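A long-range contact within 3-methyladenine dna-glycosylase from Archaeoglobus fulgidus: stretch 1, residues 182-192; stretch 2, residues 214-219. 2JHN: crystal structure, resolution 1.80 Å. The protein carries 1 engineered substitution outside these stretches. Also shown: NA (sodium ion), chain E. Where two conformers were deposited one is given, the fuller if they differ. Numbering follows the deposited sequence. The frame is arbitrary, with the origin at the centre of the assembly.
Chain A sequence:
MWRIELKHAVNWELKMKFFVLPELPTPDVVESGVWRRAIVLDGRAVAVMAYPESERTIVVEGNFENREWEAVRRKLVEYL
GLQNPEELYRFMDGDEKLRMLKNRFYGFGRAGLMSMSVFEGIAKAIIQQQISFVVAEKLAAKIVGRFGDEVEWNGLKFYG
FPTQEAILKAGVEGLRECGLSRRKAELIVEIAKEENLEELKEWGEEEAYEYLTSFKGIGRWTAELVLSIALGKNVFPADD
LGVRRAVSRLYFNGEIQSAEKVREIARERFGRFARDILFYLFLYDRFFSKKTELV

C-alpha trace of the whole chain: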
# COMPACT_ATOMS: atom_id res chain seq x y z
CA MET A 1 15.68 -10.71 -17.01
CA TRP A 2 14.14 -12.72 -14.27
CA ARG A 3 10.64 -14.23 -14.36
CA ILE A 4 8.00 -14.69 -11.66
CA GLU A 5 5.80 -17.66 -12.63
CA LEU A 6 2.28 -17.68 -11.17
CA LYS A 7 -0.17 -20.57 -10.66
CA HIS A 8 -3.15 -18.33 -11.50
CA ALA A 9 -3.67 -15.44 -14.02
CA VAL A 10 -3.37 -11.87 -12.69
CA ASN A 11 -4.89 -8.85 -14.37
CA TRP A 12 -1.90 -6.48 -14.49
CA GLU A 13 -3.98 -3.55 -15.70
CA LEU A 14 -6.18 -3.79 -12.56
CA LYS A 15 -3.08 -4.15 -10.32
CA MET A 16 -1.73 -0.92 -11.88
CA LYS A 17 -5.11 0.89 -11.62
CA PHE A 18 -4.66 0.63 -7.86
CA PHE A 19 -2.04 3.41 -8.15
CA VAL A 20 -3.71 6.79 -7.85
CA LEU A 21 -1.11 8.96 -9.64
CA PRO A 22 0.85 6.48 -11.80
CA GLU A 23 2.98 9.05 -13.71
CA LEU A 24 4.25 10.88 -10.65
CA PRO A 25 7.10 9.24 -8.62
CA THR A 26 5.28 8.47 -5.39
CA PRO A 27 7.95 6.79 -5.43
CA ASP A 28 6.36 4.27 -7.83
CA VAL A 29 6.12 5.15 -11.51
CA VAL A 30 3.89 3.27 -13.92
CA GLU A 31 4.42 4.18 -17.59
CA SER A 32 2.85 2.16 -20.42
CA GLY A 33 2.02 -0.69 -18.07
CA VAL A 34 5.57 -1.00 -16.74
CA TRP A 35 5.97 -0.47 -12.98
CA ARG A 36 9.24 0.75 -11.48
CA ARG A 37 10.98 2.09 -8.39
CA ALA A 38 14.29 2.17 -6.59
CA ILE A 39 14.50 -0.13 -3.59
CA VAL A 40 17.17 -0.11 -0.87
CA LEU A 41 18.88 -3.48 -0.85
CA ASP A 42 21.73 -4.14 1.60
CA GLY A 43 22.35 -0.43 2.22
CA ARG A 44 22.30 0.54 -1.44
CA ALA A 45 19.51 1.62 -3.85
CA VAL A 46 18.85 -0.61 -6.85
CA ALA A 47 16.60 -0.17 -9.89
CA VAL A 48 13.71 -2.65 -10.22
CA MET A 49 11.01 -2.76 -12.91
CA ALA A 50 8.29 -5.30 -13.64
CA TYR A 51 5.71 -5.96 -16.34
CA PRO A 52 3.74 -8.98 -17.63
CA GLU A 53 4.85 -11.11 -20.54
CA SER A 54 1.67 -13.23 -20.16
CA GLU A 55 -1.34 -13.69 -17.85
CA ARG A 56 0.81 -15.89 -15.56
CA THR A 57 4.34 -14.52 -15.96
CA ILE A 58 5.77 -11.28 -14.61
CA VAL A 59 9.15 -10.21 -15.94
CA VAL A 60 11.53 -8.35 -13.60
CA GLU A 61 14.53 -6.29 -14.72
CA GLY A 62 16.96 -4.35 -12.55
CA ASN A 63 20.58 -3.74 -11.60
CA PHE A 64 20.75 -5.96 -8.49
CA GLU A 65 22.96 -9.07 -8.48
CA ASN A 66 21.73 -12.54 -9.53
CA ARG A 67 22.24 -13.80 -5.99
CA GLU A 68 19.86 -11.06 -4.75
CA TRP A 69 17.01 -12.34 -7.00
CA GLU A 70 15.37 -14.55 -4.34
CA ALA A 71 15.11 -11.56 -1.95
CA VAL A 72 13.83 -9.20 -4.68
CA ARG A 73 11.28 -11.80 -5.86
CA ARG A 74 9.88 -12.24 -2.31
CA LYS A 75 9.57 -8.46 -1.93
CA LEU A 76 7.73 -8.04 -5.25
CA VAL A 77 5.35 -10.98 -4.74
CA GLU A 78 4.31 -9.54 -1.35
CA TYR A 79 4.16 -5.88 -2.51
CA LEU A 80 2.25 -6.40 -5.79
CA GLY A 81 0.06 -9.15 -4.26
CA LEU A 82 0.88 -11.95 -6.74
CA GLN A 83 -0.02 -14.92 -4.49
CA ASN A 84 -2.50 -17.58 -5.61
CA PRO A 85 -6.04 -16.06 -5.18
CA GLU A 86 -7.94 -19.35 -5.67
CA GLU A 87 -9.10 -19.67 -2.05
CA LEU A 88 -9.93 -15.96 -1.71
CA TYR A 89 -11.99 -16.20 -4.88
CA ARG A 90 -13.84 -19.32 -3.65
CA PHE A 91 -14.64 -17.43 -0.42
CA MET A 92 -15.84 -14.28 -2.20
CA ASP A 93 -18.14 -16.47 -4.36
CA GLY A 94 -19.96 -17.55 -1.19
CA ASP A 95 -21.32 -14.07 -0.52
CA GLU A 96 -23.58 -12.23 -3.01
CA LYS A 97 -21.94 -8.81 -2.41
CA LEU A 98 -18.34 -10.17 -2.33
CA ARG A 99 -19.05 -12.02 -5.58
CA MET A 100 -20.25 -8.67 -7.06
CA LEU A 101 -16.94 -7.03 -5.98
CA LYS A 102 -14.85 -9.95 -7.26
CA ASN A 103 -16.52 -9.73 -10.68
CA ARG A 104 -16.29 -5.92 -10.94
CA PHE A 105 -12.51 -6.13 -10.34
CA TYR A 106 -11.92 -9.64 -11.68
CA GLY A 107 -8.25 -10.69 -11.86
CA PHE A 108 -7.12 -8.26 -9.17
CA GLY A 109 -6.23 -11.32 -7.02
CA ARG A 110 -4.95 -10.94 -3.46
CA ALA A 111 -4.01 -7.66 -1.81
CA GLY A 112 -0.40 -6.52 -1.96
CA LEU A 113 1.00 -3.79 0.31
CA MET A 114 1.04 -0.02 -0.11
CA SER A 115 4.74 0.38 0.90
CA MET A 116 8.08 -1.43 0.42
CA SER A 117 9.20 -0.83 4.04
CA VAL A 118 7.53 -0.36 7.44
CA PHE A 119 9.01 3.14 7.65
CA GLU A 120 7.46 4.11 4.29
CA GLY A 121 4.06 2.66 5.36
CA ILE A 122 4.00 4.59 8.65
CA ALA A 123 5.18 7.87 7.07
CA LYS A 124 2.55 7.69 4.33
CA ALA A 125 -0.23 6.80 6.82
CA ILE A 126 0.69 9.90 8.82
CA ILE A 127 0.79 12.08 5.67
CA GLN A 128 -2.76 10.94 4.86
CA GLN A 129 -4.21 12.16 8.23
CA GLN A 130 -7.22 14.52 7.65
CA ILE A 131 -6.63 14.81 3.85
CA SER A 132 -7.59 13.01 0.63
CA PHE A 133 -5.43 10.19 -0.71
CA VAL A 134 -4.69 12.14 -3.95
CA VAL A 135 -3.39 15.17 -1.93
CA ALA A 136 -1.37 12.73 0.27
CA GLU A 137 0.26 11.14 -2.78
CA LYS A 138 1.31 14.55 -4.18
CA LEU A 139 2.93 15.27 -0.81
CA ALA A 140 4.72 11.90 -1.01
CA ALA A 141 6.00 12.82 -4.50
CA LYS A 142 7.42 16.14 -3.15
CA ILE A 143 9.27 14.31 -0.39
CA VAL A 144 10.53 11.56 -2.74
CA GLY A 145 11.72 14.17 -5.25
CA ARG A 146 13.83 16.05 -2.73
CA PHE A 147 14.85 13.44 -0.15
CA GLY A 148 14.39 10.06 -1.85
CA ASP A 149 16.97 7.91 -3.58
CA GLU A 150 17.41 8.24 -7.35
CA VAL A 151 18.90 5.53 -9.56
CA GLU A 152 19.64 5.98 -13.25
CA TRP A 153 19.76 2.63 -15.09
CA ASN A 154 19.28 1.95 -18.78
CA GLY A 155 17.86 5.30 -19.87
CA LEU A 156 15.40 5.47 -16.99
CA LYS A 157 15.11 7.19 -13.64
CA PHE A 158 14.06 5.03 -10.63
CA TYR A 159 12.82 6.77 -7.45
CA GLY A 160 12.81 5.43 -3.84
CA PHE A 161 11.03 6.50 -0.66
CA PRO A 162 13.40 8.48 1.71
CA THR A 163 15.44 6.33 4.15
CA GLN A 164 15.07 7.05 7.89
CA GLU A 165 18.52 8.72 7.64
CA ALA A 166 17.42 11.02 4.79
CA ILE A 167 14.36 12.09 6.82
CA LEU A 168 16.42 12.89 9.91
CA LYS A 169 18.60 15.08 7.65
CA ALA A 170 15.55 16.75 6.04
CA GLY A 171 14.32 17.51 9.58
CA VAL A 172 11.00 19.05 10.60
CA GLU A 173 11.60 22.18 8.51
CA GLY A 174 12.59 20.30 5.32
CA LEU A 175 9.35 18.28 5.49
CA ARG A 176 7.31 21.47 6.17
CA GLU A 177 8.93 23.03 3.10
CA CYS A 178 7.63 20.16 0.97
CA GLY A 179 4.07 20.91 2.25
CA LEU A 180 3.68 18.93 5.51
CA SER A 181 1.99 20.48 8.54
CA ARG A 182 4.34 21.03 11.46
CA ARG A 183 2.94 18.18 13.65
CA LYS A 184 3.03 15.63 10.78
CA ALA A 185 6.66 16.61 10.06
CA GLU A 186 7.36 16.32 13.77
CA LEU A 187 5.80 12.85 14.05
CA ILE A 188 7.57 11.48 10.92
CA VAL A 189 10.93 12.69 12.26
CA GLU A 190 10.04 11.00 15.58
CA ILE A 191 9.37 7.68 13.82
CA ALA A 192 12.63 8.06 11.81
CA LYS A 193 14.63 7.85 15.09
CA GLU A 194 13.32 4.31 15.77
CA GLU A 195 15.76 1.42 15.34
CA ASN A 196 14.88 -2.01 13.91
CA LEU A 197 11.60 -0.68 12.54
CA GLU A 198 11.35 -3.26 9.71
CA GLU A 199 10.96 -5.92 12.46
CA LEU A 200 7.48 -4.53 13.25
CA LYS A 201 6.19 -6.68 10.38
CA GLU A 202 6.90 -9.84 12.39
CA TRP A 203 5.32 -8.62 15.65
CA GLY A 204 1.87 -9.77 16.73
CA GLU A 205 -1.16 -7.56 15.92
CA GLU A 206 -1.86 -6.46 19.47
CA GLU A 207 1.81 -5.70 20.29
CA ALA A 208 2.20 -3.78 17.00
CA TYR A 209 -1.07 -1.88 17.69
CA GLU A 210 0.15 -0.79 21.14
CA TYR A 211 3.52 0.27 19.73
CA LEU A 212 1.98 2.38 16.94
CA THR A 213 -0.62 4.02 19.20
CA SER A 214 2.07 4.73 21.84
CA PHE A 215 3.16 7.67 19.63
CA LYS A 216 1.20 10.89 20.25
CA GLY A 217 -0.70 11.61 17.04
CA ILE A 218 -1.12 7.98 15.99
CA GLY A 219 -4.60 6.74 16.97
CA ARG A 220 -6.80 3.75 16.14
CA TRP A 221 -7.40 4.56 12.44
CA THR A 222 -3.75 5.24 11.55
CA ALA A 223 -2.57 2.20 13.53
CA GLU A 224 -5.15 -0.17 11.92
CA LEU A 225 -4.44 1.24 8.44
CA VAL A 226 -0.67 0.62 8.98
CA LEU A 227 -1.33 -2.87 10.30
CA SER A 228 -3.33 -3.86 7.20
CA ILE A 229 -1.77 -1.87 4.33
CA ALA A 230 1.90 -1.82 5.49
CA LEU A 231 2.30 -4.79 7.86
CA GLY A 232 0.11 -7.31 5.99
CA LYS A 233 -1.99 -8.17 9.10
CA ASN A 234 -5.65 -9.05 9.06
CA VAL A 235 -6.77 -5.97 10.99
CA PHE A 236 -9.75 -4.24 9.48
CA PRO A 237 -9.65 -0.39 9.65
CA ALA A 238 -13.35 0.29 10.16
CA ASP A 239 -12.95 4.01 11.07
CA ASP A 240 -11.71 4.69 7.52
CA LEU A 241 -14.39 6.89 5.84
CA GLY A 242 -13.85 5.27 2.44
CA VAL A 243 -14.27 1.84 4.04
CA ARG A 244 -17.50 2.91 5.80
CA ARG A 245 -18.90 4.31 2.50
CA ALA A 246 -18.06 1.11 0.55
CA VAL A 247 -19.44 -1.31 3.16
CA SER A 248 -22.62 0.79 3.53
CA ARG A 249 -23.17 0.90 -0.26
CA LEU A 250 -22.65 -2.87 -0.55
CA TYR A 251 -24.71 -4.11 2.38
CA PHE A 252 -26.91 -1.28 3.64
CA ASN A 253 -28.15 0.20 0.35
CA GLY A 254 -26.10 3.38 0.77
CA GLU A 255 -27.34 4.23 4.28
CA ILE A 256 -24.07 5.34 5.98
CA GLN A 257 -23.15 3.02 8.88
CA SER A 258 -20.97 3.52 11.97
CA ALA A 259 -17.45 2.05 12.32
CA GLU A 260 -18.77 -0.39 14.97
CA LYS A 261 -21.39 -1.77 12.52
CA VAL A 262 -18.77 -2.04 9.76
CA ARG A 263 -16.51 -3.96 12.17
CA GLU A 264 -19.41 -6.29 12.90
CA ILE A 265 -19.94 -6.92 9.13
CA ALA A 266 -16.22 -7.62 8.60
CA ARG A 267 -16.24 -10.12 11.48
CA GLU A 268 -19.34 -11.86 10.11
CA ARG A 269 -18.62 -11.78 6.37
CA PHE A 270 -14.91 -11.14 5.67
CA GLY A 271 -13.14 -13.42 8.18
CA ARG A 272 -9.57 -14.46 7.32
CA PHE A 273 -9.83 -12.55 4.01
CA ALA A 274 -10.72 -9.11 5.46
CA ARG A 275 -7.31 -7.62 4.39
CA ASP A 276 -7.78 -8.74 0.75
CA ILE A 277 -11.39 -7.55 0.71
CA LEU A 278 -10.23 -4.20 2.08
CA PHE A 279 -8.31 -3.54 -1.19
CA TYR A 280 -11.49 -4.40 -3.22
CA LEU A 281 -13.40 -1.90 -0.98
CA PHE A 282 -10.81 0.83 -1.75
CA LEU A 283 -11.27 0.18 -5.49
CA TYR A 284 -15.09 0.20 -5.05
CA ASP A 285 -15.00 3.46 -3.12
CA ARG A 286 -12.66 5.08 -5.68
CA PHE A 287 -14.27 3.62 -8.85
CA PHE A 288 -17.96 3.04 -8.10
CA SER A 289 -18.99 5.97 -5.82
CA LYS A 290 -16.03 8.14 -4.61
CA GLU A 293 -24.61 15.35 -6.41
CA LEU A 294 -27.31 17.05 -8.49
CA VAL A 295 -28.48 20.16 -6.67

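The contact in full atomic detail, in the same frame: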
# COMPACT_ATOMS: atom_id res chain seq x y z
N ARG A 182 3.29 21.18 10.46
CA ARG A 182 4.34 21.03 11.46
C ARG A 182 4.27 19.73 12.32
O ARG A 182 5.30 19.07 12.52
CB ARG A 182 4.43 22.27 12.36
CG ARG A 182 5.40 22.07 13.49
CD ARG A 182 5.81 23.34 14.20
NE ARG A 182 7.07 23.05 14.88
CZ ARG A 182 8.28 23.35 14.39
NH1 ARG A 182 8.41 24.01 13.24
NH2 ARG A 182 9.36 23.01 15.08
N ARG A 183 3.08 19.37 12.80
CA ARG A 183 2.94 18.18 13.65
C ARG A 183 3.25 16.89 12.90
O ARG A 183 3.93 16.01 13.43
CB ARG A 183 1.57 18.08 14.34
CG ARG A 183 1.51 17.01 15.45
CD ARG A 183 2.57 17.28 16.52
NE ARG A 183 3.36 16.13 17.02
CZ ARG A 183 2.96 14.86 17.11
NH1 ARG A 183 1.75 14.49 16.72
NH2 ARG A 183 3.80 13.95 17.59
N LYS A 184 2.75 16.79 11.66
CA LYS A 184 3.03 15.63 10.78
C LYS A 184 4.55 15.48 10.59
O LYS A 184 5.14 14.42 10.86
CB LYS A 184 2.33 15.74 9.41
CG LYS A 184 0.86 15.25 9.37
CD LYS A 184 0.21 15.49 8.03
CE LYS A 184 -1.29 15.15 8.07
NZ LYS A 184 -1.90 15.33 6.73
N ALA A 185 5.20 16.57 10.17
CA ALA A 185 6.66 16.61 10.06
C ALA A 185 7.34 16.18 11.35
O ALA A 185 8.26 15.37 11.33
CB ALA A 185 7.15 18.02 9.63
N GLU A 186 6.86 16.69 12.47
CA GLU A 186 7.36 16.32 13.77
C GLU A 186 7.22 14.83 14.09
O GLU A 186 8.15 14.21 14.59
CB GLU A 186 6.64 17.15 14.84
CG GLU A 186 7.16 18.56 14.93
CD GLU A 186 6.63 19.30 16.15
OE1 GLU A 186 5.55 18.93 16.65
OE2 GLU A 186 7.30 20.27 16.58
N LEU A 187 6.06 14.26 13.77
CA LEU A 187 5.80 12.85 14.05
C LEU A 187 6.65 11.92 13.14
O LEU A 187 7.20 10.92 13.61
CB LEU A 187 4.31 12.57 13.92
CG LEU A 187 3.77 11.19 14.33
CD1 LEU A 187 4.22 10.81 15.74
CD2 LEU A 187 2.25 11.17 14.18
N ILE A 188 6.76 12.26 11.86
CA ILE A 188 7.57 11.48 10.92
C ILE A 188 9.04 11.48 11.36
O ILE A 188 9.69 10.44 11.39
CB ILE A 188 7.35 11.95 9.46
CG1 ILE A 188 5.91 11.59 9.03
CG2 ILE A 188 8.42 11.32 8.52
CD1 ILE A 188 5.47 12.17 7.72
N VAL A 189 9.56 12.64 11.75
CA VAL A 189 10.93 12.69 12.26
C VAL A 189 11.07 11.80 13.50
O VAL A 189 12.02 11.02 13.63
CB VAL A 189 11.39 14.16 12.49
CG1 VAL A 189 12.72 14.20 13.27
CG2 VAL A 189 11.53 14.89 11.15
N GLU A 190 10.08 11.85 14.39
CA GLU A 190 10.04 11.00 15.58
C GLU A 190 10.15 9.49 15.24
O GLU A 190 10.98 8.76 15.80
CB GLU A 190 8.74 11.29 16.36
CG GLU A 190 8.75 10.82 17.80
CD GLU A 190 7.44 11.09 18.57
OE1 GLU A 190 6.68 12.04 18.22
OE2 GLU A 190 7.18 10.37 19.55
N ILE A 191 9.34 9.06 14.28
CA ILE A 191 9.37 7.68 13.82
C ILE A 191 10.72 7.33 13.19
O ILE A 191 11.25 6.23 13.39
CB ILE A 191 8.18 7.42 12.83
CG1 ILE A 191 6.81 7.61 13.54
CG2 ILE A 191 8.34 6.08 12.13
CD1 ILE A 191 6.47 6.53 14.54
N ALA A 192 11.32 8.28 12.46
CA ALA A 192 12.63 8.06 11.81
C ALA A 192 13.78 7.70 12.79
O ALA A 192 14.74 7.00 12.43
CB ALA A 192 13.01 9.28 10.93
N SER A 214 1.23 4.13 20.78
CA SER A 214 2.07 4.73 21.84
C SER A 214 2.70 6.07 21.41
O SER A 214 3.17 6.85 22.27
CB SER A 214 3.14 3.73 22.33
OG SER A 214 4.31 3.77 21.53
N PHE A 215 2.72 6.36 20.11
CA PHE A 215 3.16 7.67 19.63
C PHE A 215 2.00 8.67 19.69
O PHE A 215 0.89 8.36 19.28
CB PHE A 215 3.70 7.55 18.20
CG PHE A 215 4.98 6.75 18.11
CD1 PHE A 215 6.22 7.38 18.16
CD2 PHE A 215 4.93 5.36 17.98
CE1 PHE A 215 7.40 6.63 18.08
CE2 PHE A 215 6.12 4.60 17.89
CZ PHE A 215 7.34 5.24 17.95
N LYS A 216 2.25 9.87 20.21
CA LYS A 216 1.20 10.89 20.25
C LYS A 216 0.92 11.40 18.84
O LYS A 216 1.80 11.98 18.18
CB LYS A 216 1.56 12.02 21.22
CG LYS A 216 2.76 12.85 20.77
CD LYS A 216 3.35 13.72 21.90
CE LYS A 216 4.62 14.42 21.42
NZ LYS A 216 5.77 13.47 21.32
N GLY A 217 -0.29 11.16 18.37
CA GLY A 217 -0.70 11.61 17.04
C GLY A 217 -1.00 10.42 16.14
O GLY A 217 -1.48 10.59 15.00
N ILE A 218 -0.70 9.23 16.65
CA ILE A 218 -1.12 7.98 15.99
C ILE A 218 -2.25 7.37 16.83
O ILE A 218 -2.01 6.90 17.93
CB ILE A 218 0.01 6.97 15.82
CG1 ILE A 218 1.16 7.59 14.98
CG2 ILE A 218 -0.53 5.68 15.16
CD1 ILE A 218 2.29 6.64 14.60
N GLY A 219 -3.46 7.36 16.28
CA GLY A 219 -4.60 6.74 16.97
C GLY A 219 -5.05 5.46 16.29
O GLY A 219 -4.29 4.85 15.49
NA NA E . -1.29 7.67 20.14
O HOH W 1 -2.31 9.88 19.85
O HOH W 2 -3.52 7.02 21.14

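The contact sets one side of a regular helix, 182-192, against a short loop, 214-219, shaped by a type II turn from F215 to I218. The helix reaches the loop through R183, L187, E190 and I191, and the two backbones lie nearest at L187 and G217, whose CA atoms are 7.3 Å apart.

The polar anchor is a forked hydrogen bond. R183 NH1 and R183 NH2 both donate to K216 O, each at 2.9 Å, with N-H...O angles of 135° and 137°. The carbonyl sits near the guanidinium plane, between the two nitrogens, so neither bond is straight. The turn makes this possible, for K216 O belongs to the peptide at its centre and is not used by the turn's own bond, I218 N to F215 O at 3.2 Å.

Charge pairing adjoins this anchor. E190 OE1 forms salt bridges with K216 NZ across the contact and with R183 NH2 along the helix, both at 3.5 Å. One carboxylate oxygen thus pairs with two cations whose R183 NH2 and K216 NZ atoms are 4.2 Å apart, partly offsetting their repulsion.

The apolar part is built from L187 and I191 against F215 and I218. The two methyls of L187 spread over the loop: CD1 lies 4.1 Å from F215 CB, while CD2 lies 3.8 Å from I218 CG1. I191 begins sideways to the loop, but its m, m rotamer brings CD1 over the F215 ring, 3.5 Å from the centroid and only 6° off the normal, a nearly ideal CH-pi contact. At the ring's edge, E190 OE2 approaches F215 CD1 at 3.4 Å, so the carboxylate meets the rim, where the hydrogens carry partial positive charge.

The backbone angles of G217, phi/psi 116/-7, by themselves call for glycine, since a CB would be jammed against the preceding carbonyl. With R183 in the conformer given here, that CB would also clash with the helix, 2.4 Å from R183 NH1 and 3.2 Å from L187 CD2.

A sodium ion binds the loop through two of its carbonyls, F215 O and I218 O, both at 2.5 Å, with two waters and one ligand from elsewhere in the structure. The rule to read here is economical: K216 O serves the helix, while F215 O and I218 O bind the metal, F215 O closing the turn as well.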